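Local coordinates for endoglucanase (Thermotoga maritima, PDB 2FVG), which probably acts as a metal-dependent aminopeptidase of the M42 family, using two divalent metal cations per subunit, at residues A[221-226]-A[302-307]; A[242-247]-A[272-277]. All blocks are in the same frame, centred on the assembly; numbering follows the deposited sequence.

Contact 1 of 2, residues A[221-226]-A[302-307]; sequences TTTAGD and TPARYI
The ring of Y306 takes the methyl of T223 on one face. CG2 stands 3.2 Å from the ring centroid, only 8° off the ring normal. This is a CH-pi contact, and the side chains cross at about a right angle. T223 OG1 stands beside the backbone N (chi1 -48°), anti to the carbonyl carbon; the methyl CG2 is the branch anti to the backbone N. At the edge of the ring, in its plane, lie G225 C and D226 N. An alanine in place of Y306 would probably leave the T223 methyl without its aromatic cover and G225 and D226 without the ring edge they lie against. G225 has a positive phi, at which a CB would press on the carbonyl O of A224.

Strands 215-224 and 297-306 run parallel here, as neighbours in the mixed sheet of this M42-family protein; residues 221-224 run on directly from the predicted zinc ligand E220. The ladder is regular: T222 N bonds T302 O, A304 N bonds T222 O, and A224 N bonds A304 O at 2.9 Å. The last rung, Y306 N to A224 O at 2.8 Å, is nearly along the C=O axis. T221, T223, T302 and A304 put their side chains on one sheet face. There A304 CB touches T221 CG2 and T223 OG1, each at 3.6 Å. Strand 312-315 packs against A304 through S312 and I314.

The side chain of T221 touches D167, another predicted ligand. Its OG1 is hydrogen-bonded to F166 O and D168 OD1. Water 1 bonds T302 OG1 at 2.7 Å but reaches T221 OG1 only weakly. On the other face, the extended chain of R305 passes A224 O with CG and ends in a salt bridge from NE to E231.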
loop_
_atom_site.group_PDB
_atom_site.type_symbol
_atom_site.label_atom_id
_atom_site.label_comp_id
_atom_site.label_asym_id
_atom_site.label_seq_id
_atom_site.Cartn_x
_atom_site.Cartn_y
_atom_site.Cartn_z
ATOM N N THR A 221 6.115 0.607 -0.994
ATOM C CA THR A 221 6.381 0.536 -2.414
ATOM C C THR A 221 6.883 1.939 -2.749
ATOM O O THR A 221 6.336 2.932 -2.259
ATOM C CB THR A 221 5.128 0.131 -3.205
ATOM O OG1 THR A 221 4.692 -1.157 -2.745
ATOM C CG2 THR A 221 5.441 0.006 -4.699
ATOM N N THR A 222 7.992 2.029 -3.476
ATOM C CA THR A 222 8.573 3.332 -3.816
ATOM C C THR A 222 8.461 3.457 -5.332
ATOM O O THR A 222 9.002 2.621 -6.049
ATOM C CB THR A 222 10.051 3.458 -3.315
ATOM O OG1 THR A 222 10.589 4.724 -3.713
ATOM C CG2 THR A 222 10.947 2.339 -3.882
ATOM N N THR A 223 7.760 4.487 -5.813
ATOM C CA THR A 223 7.511 4.607 -7.241
ATOM C C THR A 223 8.324 5.690 -7.938
ATOM O O THR A 223 8.293 6.859 -7.549
ATOM C CB THR A 223 5.976 4.811 -7.580
ATOM O OG1 THR A 223 5.161 3.856 -6.875
ATOM C CG2 THR A 223 5.733 4.639 -9.085
ATOM N N ALA A 224 9.040 5.275 -8.978
ATOM C CA ALA A 224 9.845 6.164 -9.813
ATOM C C ALA A 224 9.111 6.521 -11.115
ATOM O O ALA A 224 8.164 5.845 -11.523
ATOM C CB ALA A 224 11.190 5.492 -10.129
ATOM N N GLY A 225 9.561 7.585 -11.768
ATOM C CA GLY A 225 8.974 8.011 -13.030
ATOM C C GLY A 225 7.788 8.927 -12.876
ATOM O O GLY A 225 6.989 9.065 -13.801
ATOM N N ASP A 226 7.679 9.545 -11.700
ATOM C CA ASP A 226 6.604 10.489 -11.371
ATOM C C ASP A 226 6.483 11.589 -12.434
ATOM O O ASP A 226 5.393 11.837 -12.962
ATOM C CB ASP A 226 6.847 11.088 -9.975
ATOM C CG ASP A 226 5.744 12.050 -9.533
ATOM O OD1 ASP A 226 4.630 12.038 -10.111
ATOM O OD2 ASP A 226 5.999 12.821 -8.581
ATOM N N THR A 302 9.463 -2.247 -2.116
ATOM C CA THR A 302 9.455 -2.886 -3.415
ATOM C C THR A 302 9.497 -1.726 -4.437
ATOM O O THR A 302 8.701 -0.791 -4.354
ATOM C CB THR A 302 8.176 -3.734 -3.615
ATOM O OG1 THR A 302 8.137 -4.741 -2.605
ATOM C CG2 THR A 302 8.177 -4.447 -5.003
ATOM N N PRO A 303 10.454 -1.756 -5.380
ATOM C CA PRO A 303 10.491 -0.704 -6.413
ATOM C C PRO A 303 9.278 -0.801 -7.346
ATOM O O PRO A 303 8.780 -1.891 -7.597
ATOM C CB PRO A 303 11.762 -1.040 -7.223
ATOM C CG PRO A 303 12.555 -1.958 -6.358
ATOM C CD PRO A 303 11.545 -2.730 -5.542
ATOM N N ALA A 304 8.808 0.342 -7.834
ATOM C CA ALA A 304 7.727 0.396 -8.811
ATOM C C ALA A 304 8.110 1.527 -9.756
ATOM O O ALA A 304 8.873 2.401 -9.379
ATOM C CB ALA A 304 6.391 0.714 -8.123
ATOM N N ARG A 305 7.594 1.513 -10.980
ATOM C CA ARG A 305 7.838 2.599 -11.919
ATOM C C ARG A 305 6.526 2.974 -12.583
ATOM O O ARG A 305 5.825 2.099 -13.076
ATOM C CB ARG A 305 8.868 2.165 -12.980
ATOM C CG ARG A 305 9.158 3.217 -14.031
ATOM C CD ARG A 305 10.470 2.957 -14.787
ATOM N NE ARG A 305 10.789 4.082 -15.680
ATOM C CZ ARG A 305 10.922 4.020 -17.011
ATOM N NH1 ARG A 305 10.839 2.864 -17.676
ATOM N NH2 ARG A 305 11.199 5.125 -17.681
ATOM N N TYR A 306 6.194 4.261 -12.645
ATOM C CA TYR A 306 4.943 4.647 -13.322
ATOM C C TYR A 306 4.974 4.329 -14.807
ATOM O O TYR A 306 6.030 4.340 -15.435
ATOM C CB TYR A 306 4.559 6.129 -13.112
ATOM C CG TYR A 306 4.083 6.456 -11.694
ATOM C CD1 TYR A 306 2.926 5.864 -11.160
ATOM C CD2 TYR A 306 4.780 7.372 -10.895
ATOM C CE1 TYR A 306 2.488 6.161 -9.854
ATOM C CE2 TYR A 306 4.352 7.682 -9.590
ATOM C CZ TYR A 306 3.209 7.073 -9.076
ATOM O OH TYR A 306 2.795 7.389 -7.789
ATOM N N ILE A 307 3.816 3.988 -15.347
ATOM C CA ILE A 307 3.675 3.796 -16.781
ATOM C C ILE A 307 2.629 4.807 -17.263
ATOM O O ILE A 307 2.959 5.750 -17.991
ATOM C CB ILE A 307 3.501 2.293 -17.223
ATOM C CG1 ILE A 307 3.326 2.186 -18.744
ATOM C CG2 ILE A 307 2.360 1.599 -16.475
ATOM C CD1 ILE A 307 4.269 3.091 -19.561
HETATM O O HOH W 1 6.143 -3.785 -0.991
#

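Contact 2 of 2, residues A[242-247]-A[272-277]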
loop_
_atom_site.group_PDB
_atom_site.type_symbol
_atom_site.label_atom_id
_atom_site.label_comp_id
_atom_site.label_asym_id
_atom_site.label_seq_id
_atom_site.Cartn_x
_atom_site.Cartn_y
_atom_site.Cartn_z
ATOM N N GLY A 242 16.187 -5.456 -6.708
ATOM C CA GLY A 242 15.814 -5.952 -5.377
ATOM C C GLY A 242 15.092 -4.950 -4.490
ATOM O O GLY A 242 14.874 -3.813 -4.889
ATOM N N PRO A 243 14.648 -5.394 -3.301
ATOM C CA PRO A 243 14.024 -4.439 -2.398
ATOM C C PRO A 243 15.011 -3.353 -2.000
ATOM O O PRO A 243 16.220 -3.630 -1.831
ATOM C CB PRO A 243 13.667 -5.278 -1.172
ATOM C CG PRO A 243 14.562 -6.524 -1.268
ATOM C CD PRO A 243 14.664 -6.768 -2.751
ATOM N N ALA A 244 14.489 -2.140 -1.834
ATOM C CA ALA A 244 15.259 -0.957 -1.433
ATOM C C ALA A 244 15.264 -0.842 0.078
ATOM O O ALA A 244 14.216 -0.945 0.698
ATOM C CB ALA A 244 14.624 0.345 -2.030
ATOM N N ILE A 245 16.435 -0.597 0.667
ATOM C CA ILE A 245 16.570 -0.474 2.123
ATOM C C ILE A 245 16.773 1.019 2.411
ATOM O O ILE A 245 17.743 1.617 1.952
ATOM C CB ILE A 245 17.708 -1.410 2.637
ATOM C CG1 ILE A 245 17.402 -2.855 2.210
ATOM C CG2 ILE A 245 17.819 -1.396 4.161
ATOM C CD1 ILE A 245 18.509 -3.829 2.532
ATOM N N THR A 246 15.807 1.643 3.088
ATOM C CA THR A 246 15.882 3.050 3.399
ATOM C C THR A 246 16.931 3.358 4.469
ATOM O O THR A 246 17.010 2.686 5.497
ATOM C CB THR A 246 14.496 3.590 3.817
ATOM O OG1 THR A 246 13.579 3.379 2.748
ATOM C CG2 THR A 246 14.534 5.054 4.117
ATOM N N PHE A 247 17.737 4.381 4.214
ATOM C CA PHE A 247 18.774 4.813 5.156
ATOM C C PHE A 247 18.274 5.968 6.038
ATOM O O PHE A 247 18.564 6.016 7.228
ATOM C CB PHE A 247 20.061 5.199 4.404
ATOM C CG PHE A 247 21.176 5.695 5.302
ATOM C CD1 PHE A 247 22.029 4.802 5.945
ATOM C CD2 PHE A 247 21.377 7.054 5.490
ATOM C CE1 PHE A 247 23.054 5.267 6.769
ATOM C CE2 PHE A 247 22.408 7.522 6.312
ATOM C CZ PHE A 247 23.244 6.630 6.945
ATOM N N PRO A 272 19.071 -10.107 -3.195
ATOM C CA PRO A 272 19.472 -8.856 -3.827
ATOM C C PRO A 272 18.748 -7.699 -3.178
ATOM O O PRO A 272 17.565 -7.816 -2.817
ATOM C CB PRO A 272 18.989 -9.007 -5.276
ATOM C CG PRO A 272 18.708 -10.455 -5.461
ATOM C CD PRO A 272 18.352 -10.997 -4.128
ATOM N N PHE A 273 19.443 -6.581 -3.024
ATOM C CA PHE A 273 18.811 -5.403 -2.438
ATOM C C PHE A 273 19.490 -4.210 -3.041
ATOM O O PHE A 273 20.535 -4.363 -3.674
ATOM C CB PHE A 273 18.976 -5.367 -0.913
ATOM C CG PHE A 273 20.432 -5.240 -0.443
ATOM C CD1 PHE A 273 21.257 -6.353 -0.381
ATOM C CD2 PHE A 273 20.955 -4.006 -0.052
ATOM C CE1 PHE A 273 22.606 -6.239 0.045
ATOM C CE2 PHE A 273 22.283 -3.887 0.383
ATOM C CZ PHE A 273 23.106 -5.002 0.430
ATOM N N GLN A 274 18.893 -3.037 -2.863
ATOM C CA GLN A 274 19.512 -1.805 -3.342
ATOM C C GLN A 274 19.278 -0.746 -2.296
ATOM O O GLN A 274 18.480 -0.960 -1.389
ATOM C CB GLN A 274 18.930 -1.347 -4.700
ATOM C CG GLN A 274 17.407 -1.093 -4.720
ATOM C CD GLN A 274 16.887 -0.845 -6.124
ATOM O OE1 GLN A 274 17.468 -0.069 -6.870
ATOM N NE2 GLN A 274 15.788 -1.511 -6.496
HETATM N N MSE A 275 20.004 0.364 -2.398
HETATM C CA MSE A 275 19.778 1.514 -1.540
HETATM C C MSE A 275 18.580 2.232 -2.099
HETATM O O MSE A 275 18.325 2.205 -3.287
HETATM C CB MSE A 275 20.955 2.480 -1.557
HETATM C CG MSE A 275 22.271 1.868 -1.106
HETATM SE SE MSE A 275 22.155 1.217 0.759
HETATM C CE MSE A 275 23.945 0.319 0.935
ATOM N N LYS A 276 17.854 2.892 -1.223
ATOM C CA LYS A 276 16.707 3.650 -1.596
ATOM C C LYS A 276 17.186 4.983 -2.188
ATOM O O LYS A 276 17.908 5.739 -1.528
ATOM C CB LYS A 276 15.879 3.867 -0.341
ATOM C CG LYS A 276 14.834 4.960 -0.440
ATOM C CD LYS A 276 13.607 4.514 -1.152
ATOM C CE LYS A 276 12.653 5.700 -1.301
ATOM N NZ LYS A 276 12.409 6.441 -0.022
ATOM N N ARG A 277 16.830 5.239 -3.446
ATOM C CA ARG A 277 17.156 6.496 -4.127
ATOM C C ARG A 277 15.865 7.114 -4.600
ATOM O O ARG A 277 15.162 6.522 -5.417
ATOM C CB ARG A 277 18.093 6.279 -5.317
ATOM C CG ARG A 277 19.517 6.013 -4.908
ATOM C CD ARG A 277 20.449 5.867 -6.088
ATOM N NE ARG A 277 20.219 4.619 -6.823
ATOM C CZ ARG A 277 20.996 4.194 -7.820
ATOM N NH1 ARG A 277 22.062 4.902 -8.185
ATOM N NH2 ARG A 277 20.719 3.060 -8.449
HETATM O O HOH W 2 19.271 4.006 1.355
#
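G242 meets the side-chain amide of Q274: NE2 donates to G242 O at 3.0 Å, with the acceptor close to the amide plane. The same NE2 bonds H238 O. Q274 CG sits between the backbone N and the carbonyl carbon (chi1 58°), and the chain runs on extended beyond it. A CB on G242 would clash with P272 O and F273 N. P243 lays CD 3.1 Å from P272 O, and its own carbonyl accepts from Q274 N. A244 pairs in parallel with Q274, and its CB rests on CA and CB of K276. I245 N bonds Q274 O at 2.9 Å. The I245 side chain brings CD1 to F273 CD2, 3.6 Å away, and the two cross obliquely. I262 of helix 256-268 also touches I245; this helix links the two strands in a beta-alpha-beta unit. The bond from K276 N to I245 O is weak, at 3.4 Å. Water 2 bridges the same two atoms, donating to I245 O at 2.9 Å and accepting from K276 N. T246 lies beside K276, with OG1 3.8 Å from CG. Two carbonyls grip NE2 and probably fix the amide's rotation; at K276 water shares the weak backbone bonding.

Overall arrangement
Both contacts are parallel strand pairs, and both belong to the same mixed sheet. Strand 297-306 connects them: it pairs in parallel with 215-224 in contact 1 and antiparallel with 244-245 of contact 2. Contact 1 is partly buried, its centre about 12 Å from the centre of the chain, and one end borders the predicted metal site. Contact 2 is mostly buried but farther out, its centre about 17 Å from the centre of the chain. Contact 1 relies on an unbroken backbone ladder and a methyl over a ring. Contact 2 has a shorter ladder, helped by an amide side chain and a water. They touch where P303 CG packs 3.3 Å from Q274 NE2, and where T222 meets K276.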